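Local coordinates for protein ferredoxin-NADP reductase (Neisseria gonorrhoeae MIA_2011_03-10, PDB 5TR9) that binds FAD and probably transfers electrons between NADP(H) and ferredoxin through the flavin, at residues A[31-36]-A[94-99]; A[75-80]-A[102-107]; A[207-212]-A[242-247]; A[225-230]-A[248-253]. All coordinates share one frame; numbering follows the deposited sequence.

Interaction 1: residues A[31-36]-A[94-99]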
# COMPACT_ATOMS: atom_id res chain seq x y z
N LYS A 31 -13.37 7.88 9.45
CA LYS A 31 -13.55 7.11 8.23
C LYS A 31 -12.34 6.26 7.85
O LYS A 31 -12.37 5.59 6.81
CB LYS A 31 -13.88 8.06 7.06
CG LYS A 31 -15.13 8.90 7.27
CD LYS A 31 -16.37 8.02 7.33
CE LYS A 31 -17.62 8.82 7.65
NZ LYS A 31 -18.78 7.94 7.96
N LEU A 32 -11.26 6.28 8.64
CA LEU A 32 -10.08 5.48 8.34
C LEU A 32 -9.85 4.51 9.49
O LEU A 32 -9.60 4.94 10.63
CB LEU A 32 -8.84 6.37 8.13
CG LEU A 32 -8.96 7.34 6.94
CD1 LEU A 32 -7.74 8.24 6.86
CD2 LEU A 32 -9.16 6.59 5.63
N ILE A 33 -9.92 3.21 9.20
CA ILE A 33 -9.73 2.19 10.24
C ILE A 33 -8.58 1.28 9.86
O ILE A 33 -8.30 1.02 8.69
CB ILE A 33 -11.01 1.35 10.49
CG1 ILE A 33 -11.40 0.58 9.22
CG2 ILE A 33 -12.15 2.25 10.95
CD1 ILE A 33 -12.50 -0.47 9.46
N THR A 34 -7.90 0.76 10.89
CA THR A 34 -7.17 -0.49 10.75
C THR A 34 -7.87 -1.53 11.61
O THR A 34 -8.56 -1.19 12.58
CB THR A 34 -5.68 -0.36 11.13
OG1 THR A 34 -5.54 0.19 12.45
CG2 THR A 34 -4.95 0.54 10.13
N PHE A 35 -7.74 -2.79 11.22
CA PHE A 35 -8.33 -3.86 12.00
C PHE A 35 -7.51 -5.12 11.81
O PHE A 35 -6.81 -5.28 10.81
CB PHE A 35 -9.81 -4.10 11.66
CG PHE A 35 -10.07 -4.52 10.22
CD1 PHE A 35 -10.22 -3.57 9.21
CD2 PHE A 35 -10.24 -5.87 9.90
CE1 PHE A 35 -10.49 -3.96 7.90
CE2 PHE A 35 -10.51 -6.27 8.59
CZ PHE A 35 -10.64 -5.31 7.58
N ALA A 36 -7.57 -6.00 12.80
CA ALA A 36 -6.86 -7.26 12.77
C ALA A 36 -7.85 -8.41 12.84
O ALA A 36 -8.89 -8.31 13.50
CB ALA A 36 -5.87 -7.38 13.93
N ALA A 94 -18.21 -0.69 9.40
CA ALA A 94 -18.55 0.33 10.40
C ALA A 94 -19.26 -0.26 11.61
O ALA A 94 -19.23 0.35 12.68
CB ALA A 94 -19.42 1.41 9.75
N LYS A 95 -19.89 -1.42 11.46
CA LYS A 95 -20.65 -2.07 12.52
C LYS A 95 -19.92 -3.24 13.17
O LYS A 95 -20.37 -3.70 14.23
CB LYS A 95 -21.99 -2.57 11.99
N MET A 96 -18.84 -3.73 12.58
CA MET A 96 -18.23 -4.96 13.08
C MET A 96 -17.45 -4.70 14.37
O MET A 96 -16.99 -3.58 14.64
CB MET A 96 -17.32 -5.58 12.03
CG MET A 96 -16.01 -4.85 11.81
SD MET A 96 -15.15 -5.53 10.38
CE MET A 96 -13.72 -4.46 10.33
N GLN A 97 -17.30 -5.75 15.16
CA GLN A 97 -16.53 -5.63 16.40
C GLN A 97 -15.93 -6.97 16.77
O GLN A 97 -16.28 -8.01 16.21
CB GLN A 97 -17.39 -5.10 17.53
CG GLN A 97 -18.43 -6.09 18.00
CD GLN A 97 -19.43 -5.42 18.91
OE1 GLN A 97 -19.12 -5.11 20.06
NE2 GLN A 97 -20.61 -5.15 18.38
N GLN A 98 -15.03 -6.92 17.75
CA GLN A 98 -14.31 -8.09 18.23
C GLN A 98 -15.24 -9.28 18.44
O GLN A 98 -16.29 -9.17 19.09
CB GLN A 98 -13.61 -7.75 19.55
CG GLN A 98 -12.91 -8.95 20.17
CD GLN A 98 -12.30 -8.61 21.51
OE1 GLN A 98 -11.78 -7.52 21.71
NE2 GLN A 98 -12.34 -9.56 22.43
N GLY A 99 -14.85 -10.43 17.89
CA GLY A 99 -15.58 -11.67 18.04
C GLY A 99 -16.51 -11.98 16.89
O GLY A 99 -16.98 -13.12 16.77
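Met96 sets its terminal methyl over the face of the Phe35 ring, and this one side chain carries nearly all of the contact between the strand residues 31-36 and the turn that follows a helix in 94-99. Met96 CE sits over the centre of the ring, 3.7 Å from the centroid of Phe35 and 13° off the ring normal, a CH-pi contact. The spacing from the six ring carbons is nearly even, from 3.7 Å between Met96 CE and Phe35 CG to 4.2 Å between Met96 CE and Phe35 CZ. Behind the methyl, Met96 SD stands above the same face with 5.0 Å to the ring centroid of Phe35, a more distant Met-aromatic approach. Beyond CG the methionine is fully extended (chi2 -171°, chi3 178°), which delivers CE head-on to the ring. Ile33, two residues back on the strand and on the same side of it, adds CD1 to the methyl, with 4.3 Å between Ile33 CD1 and Met96 CE.

In the second shell, Phe93 of the preceding helix meets the Phe35 ring, and Leu53 also packs against Phe35, while Ile22 and Phe55 flank Met96. The methionine thus plugs into the interior of the antiparallel FAD-binding barrel. Dispersion, with a small contribution from the weakly polarised methyl against the pi cloud, probably holds the junction, without a polar group crossing between the segments.

Interaction 2: residues A[75-80]-A[102-107]. With FAD (flavin-adenine dinucleotide), chain C.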
# COMPACT_ATOMS: atom_id res chain seq x y z
N ASP A 75 1.48 -12.79 13.76
CA ASP A 75 0.59 -13.85 14.20
C ASP A 75 -0.88 -13.51 14.03
O ASP A 75 -1.74 -14.23 14.55
CB ASP A 75 0.87 -14.19 15.66
CG ASP A 75 2.22 -14.83 15.86
OD1 ASP A 75 2.85 -15.21 14.85
OD2 ASP A 75 2.65 -14.94 17.03
N THR A 76 -1.17 -12.41 13.34
CA THR A 76 -2.50 -11.96 12.99
C THR A 76 -2.39 -11.34 11.60
O THR A 76 -1.28 -11.16 11.09
CB THR A 76 -3.03 -10.92 13.98
OG1 THR A 76 -2.07 -9.87 14.11
CG2 THR A 76 -3.28 -11.56 15.35
N LEU A 77 -3.53 -11.02 11.00
CA LEU A 77 -3.58 -10.28 9.74
C LEU A 77 -4.20 -8.92 10.00
O LEU A 77 -5.28 -8.84 10.60
CB LEU A 77 -4.40 -11.03 8.70
CG LEU A 77 -3.77 -12.33 8.20
CD1 LEU A 77 -4.84 -13.24 7.59
CD2 LEU A 77 -2.66 -12.02 7.19
N GLU A 78 -3.54 -7.86 9.54
CA GLU A 78 -4.06 -6.51 9.71
C GLU A 78 -4.33 -5.88 8.35
O GLU A 78 -3.63 -6.15 7.37
CB GLU A 78 -3.08 -5.65 10.51
CG GLU A 78 -3.65 -4.32 10.95
CD GLU A 78 -2.74 -3.57 11.90
OE1 GLU A 78 -2.16 -4.18 12.83
OE2 GLU A 78 -2.62 -2.34 11.72
N TYR A 79 -5.36 -5.03 8.31
CA TYR A 79 -5.80 -4.36 7.09
C TYR A 79 -6.09 -2.90 7.40
O TYR A 79 -6.33 -2.52 8.55
CB TYR A 79 -7.05 -5.04 6.50
CG TYR A 79 -6.81 -6.51 6.21
CD1 TYR A 79 -6.22 -6.92 5.02
CD2 TYR A 79 -7.13 -7.49 7.17
CE1 TYR A 79 -5.97 -8.27 4.77
CE2 TYR A 79 -6.88 -8.83 6.93
CZ TYR A 79 -6.30 -9.22 5.73
OH TYR A 79 -6.07 -10.56 5.51
N PHE A 80 -6.02 -2.07 6.35
CA PHE A 80 -6.31 -0.64 6.40
C PHE A 80 -7.44 -0.36 5.42
O PHE A 80 -7.27 -0.58 4.21
CB PHE A 80 -5.05 0.17 6.04
CG PHE A 80 -5.29 1.64 5.78
CD1 PHE A 80 -6.22 2.36 6.50
CD2 PHE A 80 -4.51 2.33 4.84
CE1 PHE A 80 -6.43 3.72 6.26
CE2 PHE A 80 -4.69 3.69 4.61
CZ PHE A 80 -5.64 4.39 5.32
N ILE A 102 -15.54 -13.14 10.22
CA ILE A 102 -15.17 -12.62 8.92
C ILE A 102 -14.54 -13.77 8.15
O ILE A 102 -13.91 -14.66 8.73
CB ILE A 102 -14.22 -11.40 9.04
CG1 ILE A 102 -13.99 -10.73 7.67
CG2 ILE A 102 -12.87 -11.79 9.68
CD1 ILE A 102 -13.38 -9.33 7.77
N LEU A 103 -14.77 -13.78 6.83
CA LEU A 103 -14.32 -14.88 5.98
C LEU A 103 -13.02 -14.49 5.29
O LEU A 103 -12.89 -13.36 4.81
CB LEU A 103 -15.39 -15.22 4.93
CG LEU A 103 -16.81 -15.41 5.46
CD1 LEU A 103 -17.71 -15.83 4.32
CD2 LEU A 103 -16.83 -16.42 6.58
N LEU A 104 -12.08 -15.43 5.24
CA LEU A 104 -10.76 -15.21 4.64
C LEU A 104 -10.55 -16.21 3.51
O LEU A 104 -10.42 -17.41 3.76
CB LEU A 104 -9.66 -15.34 5.70
CG LEU A 104 -8.21 -15.24 5.22
CD1 LEU A 104 -7.91 -13.86 4.66
CD2 LEU A 104 -7.28 -15.59 6.38
N ASP A 105 -10.50 -15.72 2.28
CA ASP A 105 -10.16 -16.58 1.15
C ASP A 105 -8.80 -17.21 1.40
O ASP A 105 -7.89 -16.56 1.91
CB ASP A 105 -10.16 -15.76 -0.15
CG ASP A 105 -10.02 -16.62 -1.39
OD1 ASP A 105 -8.97 -17.25 -1.58
OD2 ASP A 105 -10.99 -16.67 -2.18
N LYS A 106 -8.68 -18.50 1.07
CA LYS A 106 -7.45 -19.23 1.39
C LYS A 106 -6.25 -18.75 0.58
O LYS A 106 -5.10 -19.04 0.96
CB LYS A 106 -7.65 -20.74 1.20
CG LYS A 106 -8.54 -21.37 2.25
CD LYS A 106 -8.70 -22.86 2.06
CE LYS A 106 -9.56 -23.44 3.16
NZ LYS A 106 -9.86 -24.89 2.94
N ASN A 107 -6.46 -18.02 -0.51
CA ASN A 107 -5.38 -17.63 -1.40
C ASN A 107 -5.14 -16.13 -1.33
O ASN A 107 -6.08 -15.33 -1.39
CB ASN A 107 -5.70 -18.02 -2.84
CG ASN A 107 -4.58 -17.66 -3.80
OD1 ASN A 107 -3.47 -18.21 -3.71
ND2 ASN A 107 -4.85 -16.74 -4.72
PA FAD C . -17.46 -0.53 -3.27
O1A FAD C . -18.81 -0.89 -3.81
O2A FAD C . -16.38 -1.59 -3.39
O5B FAD C . -16.88 0.74 -3.97
C5B FAD C . -17.68 1.93 -4.15
C4B FAD C . -16.77 2.99 -4.71
O4B FAD C . -15.89 3.45 -3.67
C3B FAD C . -15.84 2.52 -5.82
O3B FAD C . -16.47 2.55 -7.10
C2B FAD C . -14.70 3.53 -5.74
O2B FAD C . -15.02 4.74 -6.42
C1B FAD C . -14.64 3.84 -4.24
N9A FAD C . -13.59 3.16 -3.51
C8A FAD C . -13.53 1.83 -3.17
N7A FAD C . -12.48 1.52 -2.45
C5A FAD C . -11.81 2.72 -2.29
C6A FAD C . -10.62 3.07 -1.63
N6A FAD C . -9.86 2.18 -0.98
N1A FAD C . -10.23 4.36 -1.67
C2A FAD C . -11.00 5.25 -2.32
N3A FAD C . -12.14 5.04 -2.98
C4A FAD C . -12.50 3.75 -2.92
N1 FAD C . -9.73 -0.80 -0.07
C2 FAD C . -9.18 -0.41 1.12
O2 FAD C . -9.78 0.37 1.87
N3 FAD C . -7.92 -0.87 1.47
C4 FAD C . -7.13 -1.72 0.71
O4 FAD C . -6.03 -2.09 1.12
C4X FAD C . -7.73 -2.14 -0.54
N5 FAD C . -7.04 -2.93 -1.33
C5X FAD C . -7.63 -3.33 -2.52
C6 FAD C . -6.91 -4.17 -3.37
C7 FAD C . -7.46 -4.60 -4.58
C7M FAD C . -6.67 -5.52 -5.47
C8 FAD C . -8.74 -4.18 -4.94
C8M FAD C . -9.36 -4.63 -6.25
C9 FAD C . -9.46 -3.33 -4.10
C9A FAD C . -8.92 -2.90 -2.89
N10 FAD C . -9.59 -2.01 -2.03
C10 FAD C . -9.04 -1.63 -0.84
C1' FAD C . -10.99 -1.63 -2.28
C2' FAD C . -11.92 -2.57 -1.48
O2' FAD C . -11.92 -3.89 -2.03
C3' FAD C . -13.35 -2.04 -1.43
O3' FAD C . -13.77 -1.68 -2.74
C4' FAD C . -13.56 -0.93 -0.40
O4' FAD C . -13.39 -1.49 0.91
C5' FAD C . -14.93 -0.29 -0.49
O5' FAD C . -15.93 -1.32 -0.42
P FAD C . -17.48 -0.95 -0.44
O1P FAD C . -17.81 -0.09 0.77
O2P FAD C . -18.24 -2.22 -0.63
O3P FAD C . -17.58 -0.05 -1.77
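Leu77 and Leu104 are the nearest residues along the two backbones, yet their CA atoms stand 10.1 Å apart: strand residues of 75-80 and 102-107 are not paired with each other but face one another across the barrel interior, so side chains must bridge the gap. Leu104 does so with both branches. Its CD2 meets the methyl Leu77 CD1 at 3.6 Å, tip to tip, while its other branch, Leu104 CD1, comes within 3.9 Å of Tyr79 OH. The fork is presented by a leucine whose CG lies opposite the backbone N (chi1 175°). The Tyr79 hydroxyl also has a polar partner, a hydrogen bond with Ser51. Just beyond Leu104, Asp105 OD1 accepts Asn107 N at 2.8 Å through its anti lone pair, forming an Asx turn. At the far end of 75-80, Phe80 O takes the flavin N3-H of FAD at 2.8 Å, so the same strand lines the core and gives the flavin one of its hydrogen bonds.

Around the leucines, Ile37 of strand 32-38 touches Leu77 and Tyr79, and Leu53 of strand 50-57 touches Tyr79 and Leu104. Pro40 and Tyr43, from loops, also pack on Leu104, while strand 76-82 forms an outermost strand of the six-stranded antiparallel sheet.

Interaction 3: residues A[207-212]-A[242-247]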
# COMPACT_ATOMS: atom_id res chain seq x y z
N GLU A 207 2.75 15.29 -11.27
CA GLU A 207 3.37 16.60 -11.41
C GLU A 207 4.68 16.69 -10.63
O GLU A 207 5.65 17.29 -11.10
CB GLU A 207 2.40 17.70 -10.96
CG GLU A 207 2.99 19.11 -11.22
CD GLU A 207 2.02 20.25 -10.95
OE1 GLU A 207 0.86 19.99 -10.56
OE2 GLU A 207 2.42 21.42 -11.13
N LEU A 208 4.71 16.10 -9.43
CA LEU A 208 5.92 16.10 -8.61
C LEU A 208 7.04 15.26 -9.20
O LEU A 208 8.21 15.48 -8.88
CB LEU A 208 5.60 15.61 -7.20
CG LEU A 208 4.57 16.43 -6.43
CD1 LEU A 208 4.13 15.65 -5.20
CD2 LEU A 208 5.12 17.81 -6.04
N LEU A 209 6.71 14.28 -10.05
CA LEU A 209 7.74 13.59 -10.81
C LEU A 209 8.25 14.47 -11.95
O LEU A 209 9.46 14.58 -12.17
CB LEU A 209 7.19 12.28 -11.37
CG LEU A 209 6.92 11.17 -10.35
CD1 LEU A 209 6.10 10.05 -10.99
CD2 LEU A 209 8.24 10.63 -9.77
N LYS A 210 7.33 15.10 -12.68
CA LYS A 210 7.71 15.94 -13.81
C LYS A 210 8.64 17.07 -13.39
O LYS A 210 9.60 17.38 -14.10
CB LYS A 210 6.46 16.53 -14.47
CG LYS A 210 5.56 15.55 -15.19
CD LYS A 210 4.41 16.31 -15.86
CE LYS A 210 3.37 15.40 -16.47
NZ LYS A 210 2.50 14.78 -15.43
N ASN A 211 8.35 17.72 -12.27
CA ASN A 211 9.10 18.91 -11.87
C ASN A 211 10.28 18.60 -10.96
O ASN A 211 10.88 19.53 -10.40
CB ASN A 211 8.16 19.95 -11.22
CG ASN A 211 7.64 19.54 -9.83
OD1 ASN A 211 8.13 18.61 -9.21
ND2 ASN A 211 6.64 20.29 -9.33
N ASN A 212 10.60 17.32 -10.78
CA ASN A 212 11.75 16.84 -10.01
C ASN A 212 11.63 17.09 -8.52
O ASN A 212 12.63 16.98 -7.79
CB ASN A 212 13.06 17.45 -10.54
CG ASN A 212 13.34 17.03 -11.96
OD1 ASN A 212 13.54 15.85 -12.23
ND2 ASN A 212 13.32 17.99 -12.88
N PHE A 242 2.09 6.19 -14.31
CA PHE A 242 2.71 5.28 -15.29
C PHE A 242 3.05 6.02 -16.58
O PHE A 242 4.18 5.93 -17.09
CB PHE A 242 1.76 4.12 -15.57
CG PHE A 242 2.22 3.20 -16.67
CD1 PHE A 242 3.36 2.44 -16.52
CD2 PHE A 242 1.50 3.09 -17.84
CE1 PHE A 242 3.78 1.60 -17.54
CE2 PHE A 242 1.91 2.24 -18.87
CZ PHE A 242 3.05 1.49 -18.70
N GLN A 243 2.09 6.79 -17.12
CA GLN A 243 2.34 7.49 -18.37
C GLN A 243 3.44 8.53 -18.21
O GLN A 243 4.23 8.74 -19.13
CB GLN A 243 1.05 8.13 -18.87
CG GLN A 243 -0.00 7.10 -19.19
CD GLN A 243 -1.25 7.66 -19.82
OE1 GLN A 243 -1.44 8.89 -19.91
NE2 GLN A 243 -2.12 6.76 -20.28
N THR A 244 3.49 9.19 -17.05
CA THR A 244 4.55 10.16 -16.78
C THR A 244 5.92 9.49 -16.74
O THR A 244 6.88 9.99 -17.35
CB THR A 244 4.25 10.89 -15.47
OG1 THR A 244 3.09 11.70 -15.65
CG2 THR A 244 5.42 11.80 -15.07
N LEU A 245 6.02 8.33 -16.06
CA LEU A 245 7.29 7.61 -16.01
C LEU A 245 7.70 7.10 -17.39
O LEU A 245 8.88 7.15 -17.74
CB LEU A 245 7.19 6.46 -15.00
CG LEU A 245 7.07 6.92 -13.54
CD1 LEU A 245 6.83 5.72 -12.64
CD2 LEU A 245 8.34 7.66 -13.13
N LEU A 246 6.74 6.63 -18.20
CA LEU A 246 7.09 6.27 -19.58
C LEU A 246 7.70 7.46 -20.32
O LEU A 246 8.66 7.30 -21.08
CB LEU A 246 5.85 5.77 -20.34
CG LEU A 246 5.21 4.43 -19.97
CD1 LEU A 246 4.25 3.98 -21.06
CD2 LEU A 246 6.25 3.36 -19.71
N ASP A 247 7.15 8.66 -20.12
CA ASP A 247 7.68 9.85 -20.78
C ASP A 247 9.10 10.16 -20.31
O ASP A 247 9.88 10.75 -21.06
CB ASP A 247 6.78 11.06 -20.52
CG ASP A 247 5.46 11.00 -21.27
OD1 ASP A 247 5.37 10.27 -22.28
OD2 ASP A 247 4.52 11.71 -20.86
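Leu209 and Lys210, at the end of helix 205-210, both meet Thr244 of helix 235-247, Leu209 through its carbons and Lys210 through carbon and ammonium. Leu209 CB lies 4.1 Å from Thr244 CG2, and the side chain reaches onward to Leu245, where Leu209 CD1 and Leu245 CD2 are 3.9 Å apart, the two leucines meeting at a slant. Lys210, exposed, follows. Its stem lies over the threonine methyl, with Lys210 CG at 3.8 Å from Thr244 CG2, and a bend in the last torsion (chi4 75°) turns the ammonium back onto the hydroxyl: Lys210 NZ donates to Thr244 OG1 at 3.1 Å. That oxygen is also hydrogen-bonded to Asp240 O, one turn earlier in its own helix, so Thr244 OG1 is gripped from both helices. With OG1 beside the backbone N, opposite the carbonyl carbon (chi1 -67°), the hydroxyl serves both bonds while the methyl is left to meet the carbons of Leu209 and Lys210. Asn211 then leaves the helical conformation, and its OD1 is hydrogen-bonded to Ser213 N.

Lys210 and Thr244 are also the closest backbone pair, with CA atoms 7.2 Å apart. Ile214 of helix 213-218 packs on Leu209, while Leu245 reaches Ile231 of strand 227-233 and Ile261 of strand 261-265, connecting the helix pair to the parallel sheet of the nucleotide-binding domain.

Interaction 4: residues A[225-230]-A[248-253]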
# COMPACT_ATOMS: atom_id res chain seq x y z
N GLU A 225 18.37 3.59 -15.04
CA GLU A 225 19.37 2.59 -14.69
C GLU A 225 19.29 2.22 -13.20
O GLU A 225 19.43 1.05 -12.84
CB GLU A 225 20.77 3.10 -15.05
CG GLU A 225 21.81 1.99 -15.21
CD GLU A 225 22.32 1.45 -13.90
OE1 GLU A 225 22.37 2.22 -12.91
OE2 GLU A 225 22.68 0.25 -13.84
N SER A 226 19.03 3.20 -12.33
CA SER A 226 19.22 3.00 -10.89
C SER A 226 17.92 2.93 -10.08
O SER A 226 17.96 2.46 -8.94
CB SER A 226 20.08 4.13 -10.31
OG SER A 226 19.45 5.38 -10.54
N THR A 227 16.80 3.37 -10.62
CA THR A 227 15.57 3.50 -9.85
C THR A 227 14.57 2.42 -10.25
O THR A 227 14.44 2.09 -11.43
CB THR A 227 14.94 4.89 -10.05
OG1 THR A 227 15.95 5.88 -9.84
CG2 THR A 227 13.79 5.15 -9.06
N ARG A 228 13.86 1.88 -9.25
CA ARG A 228 12.79 0.93 -9.51
C ARG A 228 11.54 1.39 -8.77
O ARG A 228 11.60 1.63 -7.56
CB ARG A 228 13.20 -0.49 -9.10
CG ARG A 228 14.45 -1.01 -9.83
CD ARG A 228 14.19 -1.19 -11.33
NE ARG A 228 15.34 -1.75 -12.06
CZ ARG A 228 16.29 -1.03 -12.64
NH1 ARG A 228 16.27 0.29 -12.57
NH2 ARG A 228 17.27 -1.63 -13.30
N PHE A 229 10.44 1.54 -9.50
CA PHE A 229 9.21 2.13 -8.98
C PHE A 229 8.14 1.07 -8.73
O PHE A 229 7.96 0.15 -9.54
CB PHE A 229 8.62 3.15 -9.96
CG PHE A 229 9.40 4.43 -10.08
CD1 PHE A 229 9.20 5.46 -9.17
CD2 PHE A 229 10.30 4.62 -11.13
CE1 PHE A 229 9.91 6.66 -9.29
CE2 PHE A 229 11.01 5.82 -11.24
CZ PHE A 229 10.81 6.84 -10.33
N MET A 230 7.37 1.26 -7.66
CA MET A 230 6.13 0.52 -7.45
C MET A 230 5.02 1.54 -7.22
O MET A 230 5.24 2.55 -6.55
CB MET A 230 6.24 -0.43 -6.26
CG MET A 230 7.47 -1.33 -6.33
SD MET A 230 7.59 -2.43 -4.92
CE MET A 230 6.27 -3.60 -5.30
N MET A 248 9.43 9.77 -19.08
CA MET A 248 10.74 9.98 -18.47
C MET A 248 11.72 8.86 -18.77
O MET A 248 12.85 8.90 -18.27
CB MET A 248 10.59 10.15 -16.95
CG MET A 248 9.89 11.45 -16.58
SD MET A 248 9.31 11.58 -14.87
CE MET A 248 10.86 11.60 -13.96
N GLY A 249 11.34 7.86 -19.57
CA GLY A 249 12.26 6.84 -20.01
C GLY A 249 12.19 5.51 -19.28
O GLY A 249 13.05 4.65 -19.50
N TYR A 250 11.19 5.32 -18.42
CA TYR A 250 11.00 4.09 -17.67
C TYR A 250 10.07 3.15 -18.43
O TYR A 250 9.38 3.55 -19.37
CB TYR A 250 10.46 4.40 -16.27
CG TYR A 250 11.41 5.27 -15.46
CD1 TYR A 250 12.40 4.70 -14.67
CD2 TYR A 250 11.33 6.66 -15.51
CE1 TYR A 250 13.29 5.49 -13.93
CE2 TYR A 250 12.20 7.45 -14.79
CZ TYR A 250 13.18 6.87 -14.00
OH TYR A 250 14.05 7.66 -13.29
N ALA A 251 10.08 1.88 -18.03
CA ALA A 251 9.31 0.85 -18.72
C ALA A 251 8.72 -0.12 -17.70
O ALA A 251 9.18 -0.22 -16.57
CB ALA A 251 10.17 0.07 -19.73
N MET A 252 7.66 -0.82 -18.13
CA MET A 252 7.02 -1.78 -17.24
C MET A 252 7.90 -3.01 -17.03
O MET A 252 8.57 -3.50 -17.96
CB MET A 252 5.66 -2.18 -17.82
CG MET A 252 4.79 -3.01 -16.89
SD MET A 252 3.37 -3.76 -17.74
CE MET A 252 2.46 -2.30 -18.23
N HIS A 253 7.91 -3.51 -15.80
CA HIS A 253 8.45 -4.83 -15.55
C HIS A 253 7.50 -5.87 -16.14
O HIS A 253 6.29 -5.79 -15.91
CB HIS A 253 8.60 -5.06 -14.05
CG HIS A 253 9.05 -6.44 -13.70
ND1 HIS A 253 10.37 -6.82 -13.73
CD2 HIS A 253 8.35 -7.54 -13.34
CE1 HIS A 253 10.47 -8.09 -13.38
NE2 HIS A 253 9.25 -8.56 -13.15
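A T-shaped aromatic pair joins strand 227-233 of the parallel sheet to the loop that follows helix 235-247: Phe229 drives the edge of its ring into the face of Tyr250. The ring centroids of Phe229 and Tyr250 are 5.0 Å apart and the planes stand at 89°, almost exactly perpendicular. Phe229 CE2 is the leading atom, 3.5 Å from Tyr250 CE1 and 3.7 Å from Tyr250 CZ, displaced from the centre of the tyrosine ring toward the rim on the hydroxyl side. Each ring has its CG opposite the carbonyl carbon (chi1 -71° for Phe229 and -61° for Tyr250), which swings it toward the other segment. Thr227, two residues earlier on the strand, extends the same surface, its CB lying 4.3 Å from Tyr250 CE1, and its CG2 rests over one face of the Phe229 ring.

The segment 248-253 begins where the preceding helix closes in a Schellman motif, with Gly249 at positive phi, and after this helix end the chain carries Tyr250 against the strand. This is the return leg of a beta-alpha-beta crossover, running from strand 227-233 through helix 235-247 toward strand 261-265, in a Rossmann-like domain.

Leu245 of the helix touches both aromatic rings, and Val124 and Leu126 of the adjacent strand 122-128 pack on Phe229. On the strand's other face, Arg228 folds back on its own backbone: Arg228 NH1 donates to Thr227 O at 2.8 Å, in the guanidinium plane but from well above the carbonyl plane. Gln260, just ahead of the final strand, is hydrogen-bonded through OE1 to Ala251 N.

Overall arrangement
The four contacts fall into two pairs, one in each domain. Interactions 1 and 2 lie 13 Å apart between centres in the antiparallel FAD-binding barrel; their segments alternate along the chain, and strands 32-38 and 76-82 are neighbours in one sheet, joined by a probable hydrogen bond between Phe35 O and Tyr79 N. Both close before interactions 3 and 4 open. These, with centres 11 Å apart, also alternate and adjoin helix 235-247: interaction 3 uses its last residues, interaction 4 the strand before and the loop after it. Between the pairs the centres are 32 to 37 Å apart, consistent with a two-domain reductase whose separately packed FAD- and NADP-binding modules probably meet near the flavin.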